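Local coordinates for protein aminotransferase (Paracoccus denitrificans, PDB 4GRX) that catalyses the pyridoxal-phosphate-dependent transfer of amino groups between amine donors and carbonyl acceptors, as a class III omega-aminotransferase, at residues Thr32-Pro35 / Ser36-Arg40; Asn417-Asp421 / Leu422-Cys426; Gly249-Gln252 / Ala253-Ile257. All coordinates share one frame; numbering follows the deposited sequence.

Interaction 1 of 3, residues Thr32-Pro35 / Ser36-Arg40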
loop_
_atom_site.group_PDB
_atom_site.type_symbol
_atom_site.label_atom_id
_atom_site.label_comp_id
_atom_site.label_asym_id
_atom_site.label_seq_id
_atom_site.Cartn_x
_atom_site.Cartn_y
_atom_site.Cartn_z
ATOM N N THR A 32 9.756 -11.441 11.261
ATOM C CA THR A 32 10.915 -12.297 11.195
ATOM C C THR A 32 11.341 -12.571 12.637
ATOM O O THR A 32 11.556 -11.629 13.413
ATOM C CB THR A 32 12.035 -11.632 10.358
ATOM O OG1 THR A 32 11.577 -11.445 9.006
ATOM C CG2 THR A 32 13.304 -12.463 10.348
ATOM N N ASP A 33 11.415 -13.852 13.010
ATOM C CA ASP A 33 11.929 -14.210 14.320
ATOM C C ASP A 33 13.420 -13.865 14.388
ATOM O O ASP A 33 14.239 -14.438 13.665
ATOM C CB ASP A 33 11.687 -15.684 14.649
ATOM C CG ASP A 33 12.070 -16.028 16.090
ATOM O OD1 ASP A 33 11.214 -15.855 16.994
ATOM O OD2 ASP A 33 13.223 -16.471 16.324
ATOM N N MET A 34 13.755 -12.916 15.257
ATOM C CA MET A 34 15.106 -12.366 15.311
ATOM C C MET A 34 16.171 -13.308 15.909
ATOM O O MET A 34 17.288 -13.363 15.400
ATOM C CB MET A 34 15.102 -10.984 15.985
ATOM C CG MET A 34 14.320 -9.921 15.215
ATOM S SD MET A 34 14.910 -9.618 13.528
ATOM C CE MET A 34 16.580 -9.008 13.806
ATOM N N PRO A 35 15.839 -14.068 16.970
ATOM C CA PRO A 35 16.860 -15.054 17.394
ATOM C C PRO A 35 17.191 -16.179 16.370
ATOM O O PRO A 35 18.327 -16.682 16.381
ATOM C CB PRO A 35 16.280 -15.624 18.697
ATOM C CG PRO A 35 15.406 -14.529 19.212
ATOM C CD PRO A 35 14.767 -13.940 17.976
ATOM N N SER A 36 16.222 -16.556 15.518
ATOM C CA SER A 36 16.440 -17.502 14.410
ATOM C C SER A 36 17.338 -16.915 13.335
ATOM O O SER A 36 18.240 -17.590 12.831
ATOM C CB SER A 36 15.129 -17.884 13.727
ATOM O OG SER A 36 14.488 -18.970 14.353
ATOM N N VAL A 37 17.079 -15.659 12.975
ATOM C CA VAL A 37 17.793 -15.008 11.884
ATOM C C VAL A 37 19.224 -14.608 12.310
ATOM O O VAL A 37 20.131 -14.553 11.485
ATOM C CB VAL A 37 16.978 -13.819 11.323
ATOM C CG1 VAL A 37 17.439 -12.498 11.929
ATOM C CG2 VAL A 37 17.088 -13.761 9.814
ATOM N N HIS A 38 19.429 -14.350 13.599
ATOM C CA HIS A 38 20.774 -14.063 14.106
ATOM C C HIS A 38 21.622 -15.296 14.146
ATOM O O HIS A 38 22.760 -15.292 13.689
ATOM C CB HIS A 38 20.707 -13.420 15.483
ATOM C CG HIS A 38 20.287 -11.979 15.449
ATOM N ND1 HIS A 38 20.778 -11.102 14.542
ATOM C CD2 HIS A 38 19.402 -11.262 16.248
ATOM C CE1 HIS A 38 20.229 -9.886 14.746
ATOM N NE2 HIS A 38 19.392 -9.981 15.792
ATOM N N GLN A 39 21.042 -16.366 14.683
ATOM C CA GLN A 39 21.698 -17.647 14.839
ATOM C C GLN A 39 21.911 -18.367 13.489
ATOM O O GLN A 39 22.937 -19.002 13.292
ATOM C CB GLN A 39 20.887 -18.498 15.826
ATOM C CG GLN A 39 21.420 -19.884 16.149
ATOM C CD GLN A 39 20.293 -20.845 16.549
ATOM O OE1 GLN A 39 19.135 -20.694 16.117
ATOM N NE2 GLN A 39 20.626 -21.844 17.373
ATOM N N ARG A 40 20.965 -18.237 12.560
ATOM C CA ARG A 40 20.995 -19.012 11.302
ATOM C C ARG A 40 21.452 -18.214 10.091
ATOM O O ARG A 40 21.962 -18.777 9.133
ATOM C CB ARG A 40 19.616 -19.608 10.993
ATOM C CG ARG A 40 19.136 -20.660 11.982
ATOM C CD ARG A 40 17.670 -21.009 11.759
ATOM N NE ARG A 40 17.443 -21.727 10.499
ATOM C CZ ARG A 40 17.616 -23.042 10.314
ATOM N NH1 ARG A 40 18.029 -23.840 11.304
ATOM N NH2 ARG A 40 17.361 -23.565 9.116
#
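Asp33 caps the N-terminus of helix 34-40 by accepting the backbone N-H of Ser36: Ser36 N lies 3.1 Å from Asp33 OD2, which is met on its anti side, close to the carboxylate plane. As N-cap residue, Asp33 carries CG anti to its own backbone N (chi1 -173°), and this swings the carboxylate back over the first turn, where a backbone N-H has no carbonyl of an earlier turn to bind. The negative group at the positive end of the helix is probably stabilised there. Ser36 OG makes a weak approach to the same OD2 at 3.4 Å; its stronger partner is Asn417 of helix 411-421. Below the cap the ordinary helical bonds take over. Val37 N donates to Asp33 O (3.2 Å), His38 N to Met34 O (3.0 Å) and Gln39 N to Pro35 O (3.2 Å).

Packing begins on the buried side. Thr32 CG2 meets Val37 CB at 4.0 Å, the two side chains crossing at about a right angle. Met34 and Val37 run side by side, pointing the same way. The Met34 chain is bent at both chi2 and chi3, which curls its terminal methyl back to the helix, where CE comes near both Val37 and His38. The second subunit packs against this side: its Phe98 meets Thr32, its Gly99 Val37 and its Glu320 both Met34 and His38. His38 NE2, hydrogen-bonded to Glu324 of that second subunit, lies 3.6 Å from Met34 CE.

Interaction 2 of 3, residues Asn417-Asp421 / Leu422-Cys426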
loop_
_atom_site.group_PDB
_atom_site.type_symbol
_atom_site.label_atom_id
_atom_site.label_comp_id
_atom_site.label_asym_id
_atom_site.label_seq_id
_atom_site.Cartn_x
_atom_site.Cartn_y
_atom_site.Cartn_z
ATOM N N ASN A 417 12.218 -23.862 11.494
ATOM C CA ASN A 417 13.654 -24.153 11.387
ATOM C C ASN A 417 14.020 -25.597 10.932
ATOM O O ASN A 417 14.768 -25.790 9.968
ATOM C CB ASN A 417 14.366 -23.764 12.696
ATOM C CG ASN A 417 14.272 -22.265 12.991
ATOM O OD1 ASN A 417 14.308 -21.444 12.079
ATOM N ND2 ASN A 417 14.152 -21.908 14.267
ATOM N N THR A 418 13.475 -26.601 11.605
ATOM C CA THR A 418 13.740 -27.982 11.225
ATOM C C THR A 418 13.275 -28.287 9.807
ATOM O O THR A 418 13.964 -28.963 9.076
ATOM C CB THR A 418 13.123 -28.970 12.224
ATOM O OG1 THR A 418 13.652 -28.695 13.524
ATOM C CG2 THR A 418 13.458 -30.398 11.856
ATOM N N CYS A 419 12.107 -27.783 9.419
ATOM C CA CYS A 419 11.596 -27.949 8.044
ATOM C C CYS A 419 12.548 -27.362 7.011
ATOM O O CYS A 419 12.920 -28.030 6.043
ATOM C CB CYS A 419 10.225 -27.289 7.896
ATOM S SG CYS A 419 8.848 -28.375 8.329
ATOM N N THR A 420 12.933 -26.105 7.228
ATOM C CA THR A 420 13.921 -25.454 6.398
ATOM C C THR A 420 15.183 -26.315 6.271
ATOM O O THR A 420 15.704 -26.469 5.184
ATOM C CB THR A 420 14.215 -24.024 6.913
ATOM O OG1 THR A 420 13.035 -23.238 6.754
ATOM C CG2 THR A 420 15.340 -23.346 6.129
ATOM N N ASP A 421 15.650 -26.905 7.366
ATOM C CA ASP A 421 16.896 -27.686 7.327
ATOM C C ASP A 421 16.780 -28.929 6.495
ATOM O O ASP A 421 17.791 -29.430 6.027
ATOM C CB ASP A 421 17.378 -28.070 8.724
ATOM C CG ASP A 421 17.928 -26.896 9.477
ATOM O OD1 ASP A 421 18.405 -25.939 8.825
ATOM O OD2 ASP A 421 17.875 -26.917 10.721
ATOM N N LEU A 422 15.547 -29.405 6.318
ATOM C CA LEU A 422 15.238 -30.594 5.513
ATOM C C LEU A 422 14.783 -30.250 4.092
ATOM O O LEU A 422 14.332 -31.124 3.348
ATOM C CB LEU A 422 14.142 -31.404 6.198
ATOM C CG LEU A 422 14.496 -31.960 7.572
ATOM C CD1 LEU A 422 13.229 -32.158 8.393
ATOM C CD2 LEU A 422 15.310 -33.243 7.450
ATOM N N GLY A 423 14.874 -28.971 3.733
ATOM C CA GLY A 423 14.487 -28.518 2.408
ATOM C C GLY A 423 13.001 -28.294 2.196
ATOM O O GLY A 423 12.510 -28.485 1.080
ATOM N N LEU A 424 12.284 -27.874 3.245
ATOM C CA LEU A 424 10.840 -27.606 3.136
ATOM C C LEU A 424 10.498 -26.265 3.745
ATOM O O LEU A 424 10.621 -26.092 4.955
ATOM C CB LEU A 424 9.990 -28.732 3.787
ATOM C CG LEU A 424 8.474 -28.527 4.042
ATOM C CD1 LEU A 424 7.695 -28.458 2.745
ATOM C CD2 LEU A 424 7.853 -29.596 4.936
ATOM N N ILE A 425 10.078 -25.302 2.931
ATOM C CA ILE A 425 9.599 -24.052 3.518
ATOM C C ILE A 425 8.180 -24.308 4.030
ATOM O O ILE A 425 7.261 -24.607 3.260
ATOM C CB ILE A 425 9.638 -22.844 2.552
ATOM C CG1 ILE A 425 11.078 -22.495 2.108
ATOM C CG2 ILE A 425 8.906 -21.656 3.159
ATOM C CD1 ILE A 425 12.120 -22.423 3.199
ATOM N N CYS A 426 8.034 -24.228 5.347
ATOM C CA CYS A 426 6.759 -24.421 6.007
ATOM C C CYS A 426 6.715 -23.408 7.113
ATOM O O CYS A 426 7.589 -23.425 7.980
ATOM C CB CYS A 426 6.683 -25.821 6.606
ATOM S SG CYS A 426 5.185 -26.146 7.556
HETATM O O HOH W 1 10.228 -23.196 7.171
#
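Leu424 N donates to Cys419 O at 2.9 Å and Gly423 N to Thr420 O at 3.0 Å, the 6→1 and 5→2 pair of the Schellman motif that ends helix 411-421. Cys419 O accepts a second backbone bond from Leu422 N (3.0 Å), and its two donors come from opposite faces of the carbonyl plane. Leu422 N is also weakly bonded to Thr418 O. Gly423 turns the chain at positive phi (81°).

One water joins the helix to the residue just past strand 424-425. It accepts from Thr420 OG1 at 2.8 Å and from Cys426 N at 3.0 Å, so a side-chain hydroxyl and a backbone N-H share one bridge.

Apolar contacts fill the inner side of the turn. Cys419 SG touches two partners, Leu424 CD2 at 3.7 Å and Cys426 CB at 3.8 Å. Leu424 CG stands anti to its backbone N (chi1 168°), which directs the branch ending in CD2 towards the sulfur. Further out, Thr418 and Leu422 lie side by side and point the same way, touching through CG2 and CD1. Ile425 CD1 passes Thr420 OG1 obliquely, and Tyr61 of strand 60-63 packs on both residues. Helix 443-463 covers the Thr418 and Cys419 side through Ala456.

Together these contacts form a helix-to-strand junction: a Schellman C-cap with glycine at C-prime reverses the chain out of helix 411-421 and delivers strand 424-425 alongside strand 60-63, parallel to it, at the edge of a small mixed sheet.

Interaction 3 of 3, residues Gly249-Gln252 / Ala253-Ile257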
loop_
_atom_site.group_PDB
_atom_site.type_symbol
_atom_site.label_atom_id
_atom_site.label_comp_id
_atom_site.label_asym_id
_atom_site.label_seq_id
_atom_site.Cartn_x
_atom_site.Cartn_y
_atom_site.Cartn_z
ATOM N N GLY A 249 -22.719 -23.541 8.718
ATOM C CA GLY A 249 -23.906 -22.687 8.753
ATOM C C GLY A 249 -23.675 -21.322 9.377
ATOM O O GLY A 249 -24.621 -20.553 9.597
ATOM N N TYR A 250 -22.418 -20.992 9.641
ATOM C CA TYR A 250 -22.071 -19.693 10.213
ATOM C C TYR A 250 -22.571 -18.524 9.380
ATOM O O TYR A 250 -23.300 -17.658 9.891
ATOM C CB TYR A 250 -20.565 -19.588 10.404
ATOM C CG TYR A 250 -20.031 -18.255 10.872
ATOM C CD1 TYR A 250 -20.197 -17.835 12.194
ATOM C CD2 TYR A 250 -19.312 -17.427 10.001
ATOM C CE1 TYR A 250 -19.661 -16.631 12.645
ATOM C CE2 TYR A 250 -18.785 -16.210 10.436
ATOM C CZ TYR A 250 -18.951 -15.823 11.759
ATOM O OH TYR A 250 -18.426 -14.637 12.194
ATOM N N PHE A 251 -22.183 -18.492 8.110
ATOM C CA PHE A 251 -22.531 -17.362 7.265
ATOM C C PHE A 251 -24.019 -17.293 6.984
ATOM O O PHE A 251 -24.583 -16.202 6.858
ATOM C CB PHE A 251 -21.716 -17.372 5.984
ATOM C CG PHE A 251 -20.303 -16.918 6.182
ATOM C CD1 PHE A 251 -19.251 -17.819 6.095
ATOM C CD2 PHE A 251 -20.028 -15.595 6.495
ATOM C CE1 PHE A 251 -17.941 -17.400 6.282
ATOM C CE2 PHE A 251 -18.726 -15.165 6.694
ATOM C CZ PHE A 251 -17.676 -16.069 6.588
ATOM N N GLN A 252 -24.651 -18.464 6.957
ATOM C CA GLN A 252 -26.094 -18.571 6.825
ATOM C C GLN A 252 -26.841 -17.975 8.007
ATOM O O GLN A 252 -27.880 -17.361 7.810
ATOM C CB GLN A 252 -26.511 -20.021 6.576
ATOM C CG GLN A 252 -26.206 -20.483 5.157
ATOM C CD GLN A 252 -24.710 -20.607 4.868
ATOM O OE1 GLN A 252 -23.904 -20.876 5.772
ATOM N NE2 GLN A 252 -24.328 -20.408 3.604
ATOM N N ALA A 253 -26.327 -18.158 9.220
ATOM C CA ALA A 253 -26.915 -17.513 10.406
ATOM C C ALA A 253 -26.504 -16.041 10.530
ATOM O O ALA A 253 -27.284 -15.217 11.007
ATOM C CB ALA A 253 -26.537 -18.264 11.671
ATOM N N ILE A 254 -25.273 -15.726 10.103
ATOM C CA ILE A 254 -24.674 -14.394 10.248
ATOM C C ILE A 254 -25.244 -13.336 9.303
ATOM O O ILE A 254 -25.557 -12.231 9.747
ATOM C CB ILE A 254 -23.115 -14.456 10.147
ATOM C CG1 ILE A 254 -22.522 -14.941 11.472
ATOM C CG2 ILE A 254 -22.484 -13.111 9.783
ATOM C CD1 ILE A 254 -22.574 -13.928 12.591
ATOM N N LEU A 255 -25.399 -13.662 8.021
ATOM C CA LEU A 255 -25.821 -12.652 7.047
ATOM C C LEU A 255 -27.186 -11.999 7.231
ATOM O O LEU A 255 -27.286 -10.768 7.141
ATOM C CB LEU A 255 -25.642 -13.132 5.612
ATOM C CG LEU A 255 -24.420 -12.489 4.974
ATOM C CD1 LEU A 255 -23.165 -13.198 5.446
ATOM C CD2 LEU A 255 -24.527 -12.551 3.471
ATOM N N PRO A 256 -28.243 -12.798 7.495
ATOM C CA PRO A 256 -29.570 -12.196 7.690
ATOM C C PRO A 256 -29.613 -11.136 8.800
ATOM O O PRO A 256 -30.287 -10.119 8.643
ATOM C CB PRO A 256 -30.439 -13.397 8.056
ATOM C CG PRO A 256 -29.790 -14.517 7.320
ATOM C CD PRO A 256 -28.327 -14.267 7.548
ATOM N N ILE A 257 -28.875 -11.368 9.891
ATOM C CA ILE A 257 -28.800 -10.405 10.993
ATOM C C ILE A 257 -28.197 -9.105 10.464
ATOM O O ILE A 257 -28.692 -8.016 10.769
ATOM C CB ILE A 257 -27.999 -10.971 12.193
ATOM C CG1 ILE A 257 -28.666 -12.246 12.734
ATOM C CG2 ILE A 257 -27.886 -9.955 13.319
ATOM C CD1 ILE A 257 -27.786 -13.079 13.643
#
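Ile254 CG1 lies over one face of the Tyr250 ring, the tightest part of this first stretch of helix 250-260. It stands 3.7 Å from the ring centroid and 18° off the normal, a CH-pi contact offset toward the rim, with CE1 the nearest ring atom at 3.5 Å. Tyr250 CG is anti to the backbone N (chi1 175°), which lays the ring alongside the helix where the residue one turn later can cover it. Phe251 adds to the cluster: Tyr250 CD2 sits over the centre of the Phe251 ring, 3.7 Å above its plane, and Phe251 CE1 lies at the Tyr250 edge. Leu255 CD1 in turn reaches the Phe251 edge, near the ring plane, at 4.1 Å from CD2. Three backbone bonds hold this turn: Ala253 N to Gly249 O, Ile254 N to Tyr250 O (2.8 Å) and Leu255 N to Phe251 O (2.9 Å).

The solvent side is looser. Gln252 and Pro256 are exposed, and Pro256 has no N-H to give, so the bond to the turn before is missing and the helix kinks; Pro256 CD stands near Gln252 O where a donor would be. The Gln252 chain bends at chi2, and its NE2 is hydrogen-bonded to Tyr286 O.

The helix is the crossover of a beta-alpha-beta unit between strands 229-234 and 265-268. Tyr250 and Ile254 pack on Phe232 of the first strand, Phe251 and Leu255 on Met265 of the second, while helix 206-224 flanks Ala253 through Val210 and Ile254 through Leu217.

Interactions 1 and 2 touch, with centres 14 Å apart. Arg40 NH2 forms a salt bridge with Asp421 OD1 (2.6 Å), and a probable hydrogen bond joins Ser36 OG to Asn417 ND2 (3.0 Å), so the N-capped helix 34-40 lies against helix 411-421 just before its C-cap. Interaction 3 stands apart across the chain's centre, its nearest atoms about 28 Å from interaction 1 and about 25 Å from interaction 2. Bound delta-amino valeric acid lies about 9 Å from the side chain of Thr32, which follows pocket residue Phe31, and about 12 Å from that of Ile425. Its pocket also includes Lys297, which carries the pyridoxal phosphate.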